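Local atomic coordinates of protein HIRA (Homo sapiens, PDB entry 5YJE), a protein that cooperates with ASF1A to promote chromatin assembly independent of DNA replication and is required for the periodic repression of histone gene transcription during the cell cycle. Residues B[169-174]-B[209-213]; B[203-207]-B[285-289]; B[276-281]-B[296-300]. Numbering follows the deposited sequence.

Interaction 1. Residues B[169-174]-B[209-213]; sequences ESLHSI and LSTWN
A tryptophan of one four-stranded antiparallel sheet is packed here against the end of the preceding sheet, a join between successive sheets in the TUP1-like enhancer of split region, in the C-terminal part of HIRA. Glu169 and Ser170 finish a strand in extended conformation; Leu171, at the N-cap position, turns the chain into a short helix starting at His172. The turn is an ST turn, Ser170 OG (chi1 t) accepting from His172 N at 3.0 Å. Opposite, Ser210 has positive phi (67°) and forms a G1 beta bulge with Thr211 as both face Asn206, after which 211-213 runs as strand. The closest CA pairs are Glu169-Ser210 at 9.0 Å and Ile174-Trp212 at 8.0 Å, so side chains bridge the gap. Trp212 (chi1 m, chi2 113°) contributes most. Its NE1 donates to Ser170 O at 3.3 Å, near the ring plane, satisfying a carbonyl just where the strand ends. Over one face Ile174 (m, t) places CD1 3.3 Å from the centroid of the Trp212 six-membered ring, a CH-pi contact. Leu171 CD2 lies 3.4 Å from Trp212 CZ2, and Glu169 CB 4.3 Å from Trp212 NE1. Ser210 OG hydrogen-bonds Lys167 of the second subunit. Strand 201-206 lies alongside, its Phe205 edge-to-face with Trp212, while strand 211-217 pairs antiparallel with a strand of the second subunit, carrying the sheet across the interface.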
ATOM      1  N   GLU B 169      -7.707   9.022   4.339  1.00 50.43           N
ATOM      2  CA  GLU B 169      -7.314  10.178   3.533  1.00 48.00           C
ATOM      3  C   GLU B 169      -7.923  11.434   4.112  1.00 39.99           C
ATOM      4  O   GLU B 169      -9.142  11.514   4.279  1.00 41.87           O
ATOM      5  CB  GLU B 169      -7.755  10.015   2.086  1.00 43.01           C
ATOM      6  CG  GLU B 169      -6.976   8.949   1.398  1.00 47.19           C
ATOM      7  CD  GLU B 169      -5.488   9.291   1.286  1.00 50.25           C
ATOM      8  OE1 GLU B 169      -5.148  10.458   0.975  1.00 55.26           O
ATOM      9  OE2 GLU B 169      -4.668   8.378   1.493  1.00 53.55           O
ATOM     10  N   SER B 170      -7.090  12.424   4.395  1.00 44.69           N
ATOM     11  CA  SER B 170      -7.626  13.706   4.820  1.00 47.29           C
ATOM     12  C   SER B 170      -8.488  14.325   3.720  1.00 47.22           C
ATOM     13  O   SER B 170      -8.181  14.232   2.524  1.00 43.04           O
ATOM     14  CB  SER B 170      -6.507  14.663   5.199  1.00 42.10           C
ATOM     15  OG  SER B 170      -7.081  15.911   5.562  1.00 52.77           O
ATOM     16  N   LEU B 171      -9.603  14.913   4.136  1.00 42.71           N
ATOM     17  CA  LEU B 171     -10.442  15.711   3.254  1.00 49.18           C
ATOM     18  C   LEU B 171     -10.036  17.182   3.229  1.00 46.87           C
ATOM     19  O   LEU B 171     -10.753  18.005   2.652  1.00 50.97           O
ATOM     20  CB  LEU B 171     -11.917  15.577   3.660  1.00 46.98           C
ATOM     21  CG  LEU B 171     -12.611  14.259   3.327  1.00 49.64           C
ATOM     22  CD1 LEU B 171     -14.079  14.335   3.746  1.00 49.11           C
ATOM     23  CD2 LEU B 171     -12.524  14.004   1.844  1.00 45.06           C
ATOM     24  N   HIS B 172      -8.906  17.517   3.847  1.00 42.44           N
ATOM     25  CA  HIS B 172      -8.508  18.912   3.985  1.00 50.97           C
ATOM     26  C   HIS B 172      -8.219  19.552   2.631  1.00 50.17           C
ATOM     27  O   HIS B 172      -8.621  20.693   2.375  1.00 51.00           O
ATOM     28  CB  HIS B 172      -7.290  19.003   4.907  1.00 51.89           C
ATOM     29  CG  HIS B 172      -6.688  20.369   4.985  1.00 62.76           C
ATOM     30  ND1 HIS B 172      -7.338  21.438   5.570  1.00 65.24           N
ATOM     31  CD2 HIS B 172      -5.489  20.841   4.560  1.00 61.46           C
ATOM     32  CE1 HIS B 172      -6.563  22.507   5.505  1.00 66.26           C
ATOM     33  NE2 HIS B 172      -5.436  22.172   4.898  1.00 66.25           N
ATOM     34  N   SER B 173      -7.538  18.821   1.754  1.00 49.08           N
ATOM     35  CA  SER B 173      -7.212  19.324   0.424  1.00 47.34           C
ATOM     36  C   SER B 173      -8.462  19.756  -0.328  1.00 43.84           C
ATOM     37  O   SER B 173      -8.486  20.816  -0.951  1.00 46.26           O
ATOM     38  CB  SER B 173      -6.480  18.239  -0.356  1.00 40.87           C
ATOM     39  OG  SER B 173      -5.615  18.808  -1.287  1.00 58.56           O
ATOM     40  N   ILE B 174      -9.508  18.937  -0.274  1.00 46.28           N
ATOM     41  CA  ILE B 174     -10.752  19.202  -0.977  1.00 46.08           C
ATOM     42  C   ILE B 174     -11.530  20.330  -0.317  1.00 50.72           C
ATOM     43  O   ILE B 174     -12.220  21.104  -0.994  1.00 53.53           O
ATOM     44  CB  ILE B 174     -11.578  17.905  -1.007  1.00 49.46           C
ATOM     45  CG1 ILE B 174     -10.963  16.913  -1.974  1.00 48.07           C
ATOM     46  CG2 ILE B 174     -13.061  18.156  -1.322  1.00 54.87           C
ATOM     47  CD1 ILE B 174     -11.758  15.661  -1.980  1.00 55.15           C
ATOM     48  N   LEU B 209      -4.004   5.066  -7.828  1.00 49.12           N
ATOM     49  CA  LEU B 209      -3.096   6.207  -7.862  1.00 42.68           C
ATOM     50  C   LEU B 209      -2.893   6.774  -6.466  1.00 43.67           C
ATOM     51  O   LEU B 209      -1.849   7.381  -6.192  1.00 42.73           O
ATOM     52  CB  LEU B 209      -3.612   7.296  -8.800  1.00 43.58           C
ATOM     53  CG  LEU B 209      -3.386   7.255 -10.316  1.00 49.43           C
ATOM     54  CD1 LEU B 209      -3.959   8.523 -10.919  1.00 43.21           C
ATOM     55  CD2 LEU B 209      -1.904   7.070 -10.735  1.00 38.40           C
ATOM     56  N   SER B 210      -3.876   6.574  -5.575  1.00 41.89           N
ATOM     57  CA  SER B 210      -3.844   7.091  -4.206  1.00 41.38           C
ATOM     58  C   SER B 210      -3.928   8.612  -4.196  1.00 38.68           C
ATOM     59  O   SER B 210      -3.217   9.293  -3.457  1.00 38.17           O
ATOM     60  CB  SER B 210      -2.617   6.598  -3.436  1.00 42.21           C
ATOM     61  OG  SER B 210      -2.953   6.422  -2.072  1.00 47.90           O
ATOM     62  N   THR B 211      -4.844   9.142  -4.999  1.00 40.99           N
ATOM     63  CA  THR B 211      -4.949  10.567  -5.265  1.00 41.73           C
ATOM     64  C   THR B 211      -6.401  11.011  -5.191  1.00 41.81           C
ATOM     65  O   THR B 211      -7.321  10.279  -5.567  1.00 38.41           O
ATOM     66  CB  THR B 211      -4.404  10.940  -6.674  1.00 42.27           C
ATOM     67  OG1 THR B 211      -4.993  10.075  -7.652  1.00 44.63           O
ATOM     68  CG2 THR B 211      -2.889  10.834  -6.759  1.00 40.53           C
ATOM     69  N   TRP B 212      -6.587  12.237  -4.733  1.00 42.27           N
ATOM     70  CA  TRP B 212      -7.770  12.991  -5.103  1.00 40.11           C
ATOM     71  C   TRP B 212      -7.647  13.439  -6.556  1.00 44.64           C
ATOM     72  O   TRP B 212      -6.628  14.022  -6.956  1.00 39.64           O
ATOM     73  CB  TRP B 212      -7.918  14.179  -4.178  1.00 41.08           C
ATOM     74  CG  TRP B 212      -8.332  13.752  -2.819  1.00 45.88           C
ATOM     75  CD1 TRP B 212      -7.596  13.827  -1.674  1.00 41.06           C
ATOM     76  CD2 TRP B 212      -9.586  13.151  -2.459  1.00 44.31           C
ATOM     77  NE1 TRP B 212      -8.321  13.325  -0.617  1.00 49.49           N
ATOM     78  CE2 TRP B 212      -9.544  12.903  -1.072  1.00 46.85           C
ATOM     79  CE3 TRP B 212     -10.742  12.801  -3.178  1.00 40.74           C
ATOM     80  CZ2 TRP B 212     -10.615  12.322  -0.383  1.00 49.32           C
ATOM     81  CZ3 TRP B 212     -11.802  12.237  -2.501  1.00 45.22           C
ATOM     82  CH2 TRP B 212     -11.732  12.001  -1.106  1.00 48.46           C
ATOM     83  N   ASN B 213      -8.674  13.142  -7.351  1.00 43.79           N
ATOM     84  CA  ASN B 213      -8.704  13.485  -8.763  1.00 38.12           C
ATOM     85  C   ASN B 213      -9.933  14.314  -9.091  1.00 41.93           C
ATOM     86  O   ASN B 213     -11.053  13.945  -8.730  1.00 45.04           O
ATOM     87  CB  ASN B 213      -8.690  12.248  -9.651  1.00 41.33           C
ATOM     88  CG  ASN B 213      -7.487  11.383  -9.401  1.00 43.13           C
ATOM     89  OD1 ASN B 213      -7.586  10.337  -8.765  1.00 49.91           O
ATOM     90  ND2 ASN B 213      -6.330  11.833  -9.865  1.00 42.48           N
TER

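Interaction 2. Residues B[203-207]-B[285-289]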
ATOM      1  N   TYR B 203     -14.487  15.738  -6.814  1.00 44.26           N
ATOM      2  CA  TYR B 203     -13.230  15.030  -6.636  1.00 41.35           C
ATOM      3  C   TYR B 203     -13.550  13.601  -6.243  1.00 46.97           C
ATOM      4  O   TYR B 203     -14.390  13.365  -5.371  1.00 42.84           O
ATOM      5  CB  TYR B 203     -12.361  15.664  -5.554  1.00 40.11           C
ATOM      6  CG  TYR B 203     -11.958  17.089  -5.813  1.00 48.50           C
ATOM      7  CD1 TYR B 203     -12.775  18.163  -5.429  1.00 47.04           C
ATOM      8  CD2 TYR B 203     -10.755  17.369  -6.447  1.00 40.97           C
ATOM      9  CE1 TYR B 203     -12.374  19.468  -5.669  1.00 46.93           C
ATOM     10  CE2 TYR B 203     -10.356  18.642  -6.692  1.00 43.21           C
ATOM     11  CZ  TYR B 203     -11.154  19.691  -6.313  1.00 50.43           C
ATOM     12  OH  TYR B 203     -10.702  20.958  -6.591  1.00 58.03           O
ATOM     13  N   CYS B 204     -12.887  12.655  -6.871  1.00 40.64           N
ATOM     14  CA  CYS B 204     -13.002  11.286  -6.434  1.00 44.32           C
ATOM     15  C   CYS B 204     -11.616  10.827  -6.005  1.00 49.54           C
ATOM     16  O   CYS B 204     -10.602  11.393  -6.441  1.00 46.65           O
ATOM     17  CB  CYS B 204     -13.575  10.406  -7.538  1.00 47.50           C
ATOM     18  SG  CYS B 204     -12.331   9.865  -8.666  1.00 55.44           S
ATOM     19  N   PHE B 205     -11.573   9.831  -5.116  1.00 44.87           N
ATOM     20  CA  PHE B 205     -10.301   9.275  -4.673  1.00 44.58           C
ATOM     21  C   PHE B 205     -10.017   8.003  -5.463  1.00 45.98           C
ATOM     22  O   PHE B 205     -10.816   7.063  -5.449  1.00 46.95           O
ATOM     23  CB  PHE B 205     -10.274   8.989  -3.170  1.00 43.36           C
ATOM     24  CG  PHE B 205      -8.890   8.703  -2.667  1.00 39.77           C
ATOM     25  CD1 PHE B 205      -8.063   9.730  -2.257  1.00 41.69           C
ATOM     26  CD2 PHE B 205      -8.388   7.413  -2.684  1.00 37.86           C
ATOM     27  CE1 PHE B 205      -6.748   9.468  -1.841  1.00 40.74           C
ATOM     28  CE2 PHE B 205      -7.103   7.152  -2.263  1.00 38.93           C
ATOM     29  CZ  PHE B 205      -6.277   8.185  -1.845  1.00 37.25           C
ATOM     30  N   ASN B 206      -8.884   7.975  -6.155  1.00 42.97           N
ATOM     31  CA  ASN B 206      -8.515   6.784  -6.888  1.00 43.32           C
ATOM     32  C   ASN B 206      -7.649   5.915  -5.993  1.00 42.96           C
ATOM     33  O   ASN B 206      -6.627   6.396  -5.490  1.00 40.14           O
ATOM     34  CB  ASN B 206      -7.775   7.130  -8.174  1.00 44.50           C
ATOM     35  CG  ASN B 206      -7.581   5.910  -9.070  1.00 49.82           C
ATOM     36  OD1 ASN B 206      -6.470   5.407  -9.218  1.00 56.51           O
ATOM     37  ND2 ASN B 206      -8.684   5.395  -9.624  1.00 55.18           N
ATOM     38  N   PRO B 207      -8.031   4.663  -5.733  1.00 48.09           N
ATOM     39  CA  PRO B 207      -7.243   3.861  -4.775  1.00 40.14           C
ATOM     40  C   PRO B 207      -5.900   3.421  -5.325  1.00 44.82           C
ATOM     41  O   PRO B 207      -4.918   3.386  -4.577  1.00 50.17           O
ATOM     42  CB  PRO B 207      -8.170   2.674  -4.460  1.00 40.92           C
ATOM     43  CG  PRO B 207      -9.547   3.138  -4.830  1.00 42.62           C
ATOM     44  CD  PRO B 207      -9.320   4.031  -6.056  1.00 43.16           C
ATOM     45  N   LEU B 285     -12.207   6.457 -16.475  1.00 46.72           N
ATOM     46  CA  LEU B 285     -11.184   5.533 -15.988  1.00 48.58           C
ATOM     47  C   LEU B 285     -10.919   5.708 -14.486  1.00 49.92           C
ATOM     48  O   LEU B 285     -10.877   4.729 -13.730  1.00 52.91           O
ATOM     49  CB  LEU B 285      -9.908   5.733 -16.798  1.00 48.54           C
ATOM     50  CG  LEU B 285      -8.671   4.919 -16.428  1.00 58.14           C
ATOM     51  CD1 LEU B 285      -8.921   3.454 -16.648  1.00 53.29           C
ATOM     52  CD2 LEU B 285      -7.536   5.371 -17.305  1.00 50.63           C
ATOM     53  N   THR B 286     -10.727   6.952 -14.046  1.00 46.42           N
ATOM     54  CA  THR B 286     -10.508   7.261 -12.634  1.00 51.18           C
ATOM     55  C   THR B 286     -11.648   6.745 -11.752  1.00 50.41           C
ATOM     56  O   THR B 286     -11.415   6.226 -10.654  1.00 50.83           O
ATOM     57  CB  THR B 286     -10.356   8.774 -12.470  1.00 49.28           C
ATOM     58  OG1 THR B 286      -9.215   9.221 -13.196  1.00 44.99           O
ATOM     59  CG2 THR B 286     -10.174   9.143 -11.027  1.00 53.98           C
ATOM     60  N   LEU B 287     -12.887   6.914 -12.206  1.00 50.71           N
ATOM     61  CA  LEU B 287     -14.059   6.395 -11.524  1.00 52.46           C
ATOM     62  C   LEU B 287     -14.193   4.883 -11.660  1.00 58.25           C
ATOM     63  O   LEU B 287     -15.058   4.295 -10.998  1.00 56.45           O
ATOM     64  CB  LEU B 287     -15.319   7.075 -12.075  1.00 48.39           C
ATOM     65  CG  LEU B 287     -15.852   8.359 -11.428  1.00 55.07           C
ATOM     66  CD1 LEU B 287     -16.305   8.129  -9.990  1.00 58.27           C
ATOM     67  CD2 LEU B 287     -14.798   9.428 -11.462  1.00 53.41           C
ATOM     68  N   GLN B 288     -13.373   4.249 -12.505  1.00 51.20           N
ATOM     69  CA  GLN B 288     -13.510   2.827 -12.809  1.00 57.61           C
ATOM     70  C   GLN B 288     -14.938   2.492 -13.230  1.00 55.98           C
ATOM     71  O   GLN B 288     -15.498   1.470 -12.839  1.00 63.76           O
ATOM     72  CB  GLN B 288     -13.079   1.958 -11.622  1.00 51.98           C
ATOM     73  CG  GLN B 288     -11.671   2.225 -11.129  1.00 56.36           C
ATOM     74  CD  GLN B 288     -11.303   1.384  -9.906  1.00 67.21           C
ATOM     75  OE1 GLN B 288     -11.973   0.395  -9.580  1.00 62.20           O
ATOM     76  NE2 GLN B 288     -10.240   1.792  -9.212  1.00 67.94           N
ATOM     77  N   SER B 289     -15.530   3.359 -14.044  1.00 58.30           N
ATOM     78  CA  SER B 289     -16.891   3.180 -14.546  1.00 56.53           C
ATOM     79  C   SER B 289     -16.810   2.628 -15.967  1.00 59.98           C
ATOM     80  O   SER B 289     -16.640   3.385 -16.925  1.00 62.69           O
ATOM     81  CB  SER B 289     -17.650   4.501 -14.495  1.00 55.79           C
ATOM     82  OG  SER B 289     -18.776   4.478 -15.350  1.00 57.53           O
TER
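Leu285 belongs to the last turn of helix 266-286, and its carbonyl O receives Gln288 N at 2.8 Å, helping to close that turn. Thr286 follows, and makes the principal polar link: Asn206 ND2 donates to Thr286 O at 3.0 Å, using a carbonyl close to the helix end, where backbone acceptors commonly lack an amide partner. Its methyl CG2 sits 3.3 Å from Cys204 SG, a small, weakly polar side chain that allows close approach, whereas Thr286 OG1 hydrogen-bonds Ser127 of the second subunit. Leu287 points its CA-to-CB bond away, yet CD2 reaches to 3.8 Å from Cys204 SG. At Gln288 phi turns positive (52°), and the side chain extends NE2 to 4.0 Å from Pro207 CD. Asn206 serves two backbones, since its OD1 accepts from Leu209 N. Cys204 and Asn206 alternate with Phe205, which faces the other way, as a strand requires. The arrangement is a helix C terminus closed by a Schellman motif and packed on one face of an antiparallel beta-sheet.

Interaction 3. Residues B[276-281]-B[296-300]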
ATOM      1  N   TYR B 276     -11.615  18.285 -23.707  1.00 44.05           N
ATOM      2  CA  TYR B 276     -12.842  17.835 -23.072  1.00 40.33           C
ATOM      3  C   TYR B 276     -13.007  16.325 -23.165  1.00 42.76           C
ATOM      4  O   TYR B 276     -13.300  15.664 -22.158  1.00 45.37           O
ATOM      5  CB  TYR B 276     -14.047  18.528 -23.695  1.00 40.57           C
ATOM      6  CG  TYR B 276     -15.367  17.927 -23.223  1.00 43.62           C
ATOM      7  CD1 TYR B 276     -15.807  18.129 -21.919  1.00 44.91           C
ATOM      8  CD2 TYR B 276     -16.153  17.138 -24.067  1.00 39.50           C
ATOM      9  CE1 TYR B 276     -17.003  17.588 -21.470  1.00 44.69           C
ATOM     10  CE2 TYR B 276     -17.361  16.602 -23.632  1.00 41.47           C
ATOM     11  CZ  TYR B 276     -17.776  16.836 -22.325  1.00 48.76           C
ATOM     12  OH  TYR B 276     -18.955  16.315 -21.854  1.00 54.13           O
ATOM     13  N   LEU B 277     -12.876  15.762 -24.369  1.00 39.15           N
ATOM     14  CA  LEU B 277     -13.131  14.332 -24.523  1.00 39.28           C
ATOM     15  C   LEU B 277     -12.075  13.495 -23.802  1.00 44.83           C
ATOM     16  O   LEU B 277     -12.388  12.433 -23.246  1.00 44.93           O
ATOM     17  CB  LEU B 277     -13.221  13.959 -26.006  1.00 42.33           C
ATOM     18  CG  LEU B 277     -14.463  14.453 -26.774  1.00 43.92           C
ATOM     19  CD1 LEU B 277     -14.313  14.261 -28.282  1.00 41.47           C
ATOM     20  CD2 LEU B 277     -15.744  13.769 -26.290  1.00 41.94           C
ATOM     21  N   GLU B 278     -10.826  13.965 -23.786  1.00 42.91           N
ATOM     22  CA  GLU B 278      -9.791  13.297 -23.006  1.00 43.34           C
ATOM     23  C   GLU B 278     -10.098  13.371 -21.509  1.00 39.36           C
ATOM     24  O   GLU B 278      -9.878  12.407 -20.777  1.00 41.92           O
ATOM     25  CB  GLU B 278      -8.421  13.907 -23.330  1.00 35.73           C
ATOM     26  CG  GLU B 278      -7.883  13.515 -24.701  1.00 44.11           C
ATOM     27  CD  GLU B 278      -6.651  14.331 -25.161  1.00 47.90           C
ATOM     28  OE1 GLU B 278      -6.218  14.129 -26.316  1.00 49.25           O
ATOM     29  OE2 GLU B 278      -6.110  15.163 -24.383  1.00 47.48           O
ATOM     30  N   ASN B 279     -10.596  14.512 -21.044  1.00 39.39           N
ATOM     31  CA  ASN B 279     -11.046  14.657 -19.666  1.00 41.93           C
ATOM     32  C   ASN B 279     -12.140  13.648 -19.333  1.00 45.02           C
ATOM     33  O   ASN B 279     -12.103  13.015 -18.278  1.00 46.52           O
ATOM     34  CB  ASN B 279     -11.561  16.077 -19.426  1.00 43.51           C
ATOM     35  CG  ASN B 279     -10.442  17.078 -19.156  1.00 50.04           C
ATOM     36  OD1 ASN B 279      -9.368  16.710 -18.680  1.00 51.73           O
ATOM     37  ND2 ASN B 279     -10.698  18.358 -19.453  1.00 47.10           N
ATOM     38  N   GLN B 280     -13.124  13.491 -20.224  1.00 44.68           N
ATOM     39  CA  GLN B 280     -14.209  12.530 -20.006  1.00 42.99           C
ATOM     40  C   GLN B 280     -13.682  11.106 -19.915  1.00 45.52           C
ATOM     41  O   GLN B 280     -14.066  10.346 -19.018  1.00 46.73           O
ATOM     42  CB  GLN B 280     -15.241  12.627 -21.135  1.00 44.99           C
ATOM     43  CG  GLN B 280     -16.059  13.894 -21.146  1.00 42.63           C
ATOM     44  CD  GLN B 280     -16.788  14.104 -19.829  1.00 46.53           C
ATOM     45  OE1 GLN B 280     -16.201  14.588 -18.866  1.00 46.63           O
ATOM     46  NE2 GLN B 280     -18.073  13.734 -19.781  1.00 44.49           N
ATOM     47  N   VAL B 281     -12.816  10.723 -20.858  1.00 46.58           N
ATOM     48  CA  VAL B 281     -12.249   9.375 -20.863  1.00 45.19           C
ATOM     49  C   VAL B 281     -11.475   9.128 -19.568  1.00 45.04           C
ATOM     50  O   VAL B 281     -11.679   8.122 -18.874  1.00 43.85           O
ATOM     51  CB  VAL B 281     -11.364   9.184 -22.116  1.00 45.09           C
ATOM     52  CG1 VAL B 281     -10.632   7.843 -22.109  1.00 36.35           C
ATOM     53  CG2 VAL B 281     -12.191   9.330 -23.402  1.00 43.25           C
ATOM     54  N   TRP B 296     -17.096   6.803 -23.705  1.00 53.46           N
ATOM     55  CA  TRP B 296     -16.315   7.997 -23.999  1.00 53.30           C
ATOM     56  C   TRP B 296     -15.066   7.688 -24.818  1.00 53.46           C
ATOM     57  O   TRP B 296     -14.647   8.516 -25.636  1.00 54.30           O
ATOM     58  CB  TRP B 296     -15.952   8.708 -22.702  1.00 45.31           C
ATOM     59  CG  TRP B 296     -17.109   9.398 -22.135  1.00 47.69           C
ATOM     60  CD1 TRP B 296     -17.803   9.051 -21.027  1.00 49.42           C
ATOM     61  CD2 TRP B 296     -17.749  10.569 -22.664  1.00 53.75           C
ATOM     62  NE1 TRP B 296     -18.828   9.936 -20.816  1.00 54.04           N
ATOM     63  CE2 TRP B 296     -18.821  10.877 -21.809  1.00 45.58           C
ATOM     64  CE3 TRP B 296     -17.512  11.389 -23.782  1.00 51.07           C
ATOM     65  CZ2 TRP B 296     -19.658  11.964 -22.024  1.00 48.84           C
ATOM     66  CZ3 TRP B 296     -18.335  12.466 -23.996  1.00 44.84           C
ATOM     67  CH2 TRP B 296     -19.394  12.754 -23.120  1.00 48.75           C
ATOM     68  N   LEU B 297     -14.451   6.524 -24.615  1.00 50.03           N
ATOM     69  CA  LEU B 297     -13.339   6.140 -25.471  1.00 53.34           C
ATOM     70  C   LEU B 297     -13.796   6.024 -26.913  1.00 56.06           C
ATOM     71  O   LEU B 297     -13.065   6.404 -27.835  1.00 55.61           O
ATOM     72  CB  LEU B 297     -12.725   4.822 -25.006  1.00 51.34           C
ATOM     73  CG  LEU B 297     -11.587   4.283 -25.883  1.00 55.57           C
ATOM     74  CD1 LEU B 297     -10.333   5.162 -25.762  1.00 53.27           C
ATOM     75  CD2 LEU B 297     -11.260   2.807 -25.575  1.00 56.80           C
ATOM     76  N   LEU B 298     -15.018   5.531 -27.129  1.00 55.11           N
ATOM     77  CA  LEU B 298     -15.481   5.345 -28.498  1.00 59.02           C
ATOM     78  C   LEU B 298     -15.849   6.673 -29.163  1.00 59.75           C
ATOM     79  O   LEU B 298     -15.554   6.885 -30.350  1.00 58.55           O
ATOM     80  CB  LEU B 298     -16.675   4.401 -28.532  1.00 60.07           C
ATOM     81  CG  LEU B 298     -16.145   3.002 -28.129  1.00 64.47           C
ATOM     82  CD1 LEU B 298     -17.210   1.878 -28.119  1.00 71.20           C
ATOM     83  CD2 LEU B 298     -14.860   2.624 -28.917  1.00 67.52           C
ATOM     84  N   VAL B 299     -16.460   7.598 -28.417  1.00 55.44           N
ATOM     85  CA  VAL B 299     -16.664   8.949 -28.938  1.00 54.16           C
ATOM     86  C   VAL B 299     -15.318   9.595 -29.259  1.00 59.25           C
ATOM     87  O   VAL B 299     -15.137  10.208 -30.317  1.00 61.86           O
ATOM     88  CB  VAL B 299     -17.468   9.778 -27.924  1.00 55.81           C
ATOM     89  CG1 VAL B 299     -17.516  11.222 -28.362  1.00 49.16           C
ATOM     90  CG2 VAL B 299     -18.864   9.187 -27.727  1.00 51.58           C
ATOM     91  N   TYR B 300     -14.355   9.464 -28.347  1.00 56.27           N
ATOM     92  CA  TYR B 300     -13.060  10.106 -28.521  1.00 53.58           C
ATOM     93  C   TYR B 300     -12.342   9.579 -29.753  1.00 54.12           C
ATOM     94  O   TYR B 300     -11.730  10.348 -30.507  1.00 54.81           O
ATOM     95  CB  TYR B 300     -12.218   9.887 -27.267  1.00 49.88           C
ATOM     96  CG  TYR B 300     -10.803  10.401 -27.353  1.00 47.02           C
ATOM     97  CD1 TYR B 300     -10.538  11.754 -27.547  1.00 47.88           C
ATOM     98  CD2 TYR B 300      -9.727   9.538 -27.213  1.00 48.32           C
ATOM     99  CE1 TYR B 300      -9.237  12.225 -27.618  1.00 46.97           C
ATOM    100  CE2 TYR B 300      -8.427  10.001 -27.286  1.00 47.41           C
ATOM    101  CZ  TYR B 300      -8.186  11.331 -27.493  1.00 49.45           C
ATOM    102  OH  TYR B 300      -6.880  11.758 -27.551  1.00 51.17           O
TER
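Helices 276-281 and 296-300 run nearly antiparallel, 157° between their directions, and their axes approach to 9.0 Å; they belong to the consecutive helices 266-286 and 290-307, which form an antiparallel helical hairpin with knobs-into-holes packing at its interface. The largest bump is Trp296: as a knob it enters the hollow formed by Tyr276, Leu277, Gln280 and Val281. One face of its indole lies against Gln280, whose CG is 3.8 Å from the centroid of the Trp296 six-membered ring in a CH-pi contact and whose NE2 is 3.3 Å from Trp296 CZ2. Leu277 CD2 meets the ring edge, 3.7 Å from Trp296 CZ3. Tyr276 closes the hollow, its OH 3.8 Å from Trp296 CH2. Leu277 also fills space between neighbours on the facing helix, with CD2 3.7 Å from Val299 CG1 and CB 3.8 Å from Tyr300 CD1. Compact, branched Val281 suits the place where the backbones are closest, its CA 5.3 Å from that of Trp296; its CG2 lies 3.4 Å from Trp296 O and 3.9 Å from Tyr300 CB. Tyr300 OH donates to Glu278 OE1 at 2.8 Å. Beyond the pair, helix 243-247 covers Trp296 with Leu244, while Gln280 OE1 hydrogen-bonds Gln248. Chemically, this is an apolar and aromatic interhelical core in which the buried Glu278 carboxylate is matched by Tyr300 OH and by the backbone N of Arg124 of the second subunit.

How the interactions relate
Interactions 1 and 2 meet directly: strands 201-206 and 211-217 are neighbours in one sheet, joined by Asn213 N to Cys204 O and Thr211 O to Asn206 N, each 2.8 Å and probably a hydrogen bond. Interaction 1 joins this sheet to the preceding one and is only partly buried; interaction 2, buried near the centre of the chain, sets helix 266-286 on the sheet. An earlier part of the same helix makes interaction 3, also buried, its centre about 15 Å from that of interaction 2. In interactions 1 and 2 the one hydrogen bond across runs from side chain to backbone carbonyl, in interaction 3 between two side chains; the helix pair buries the most surface. All three touch the second subunit.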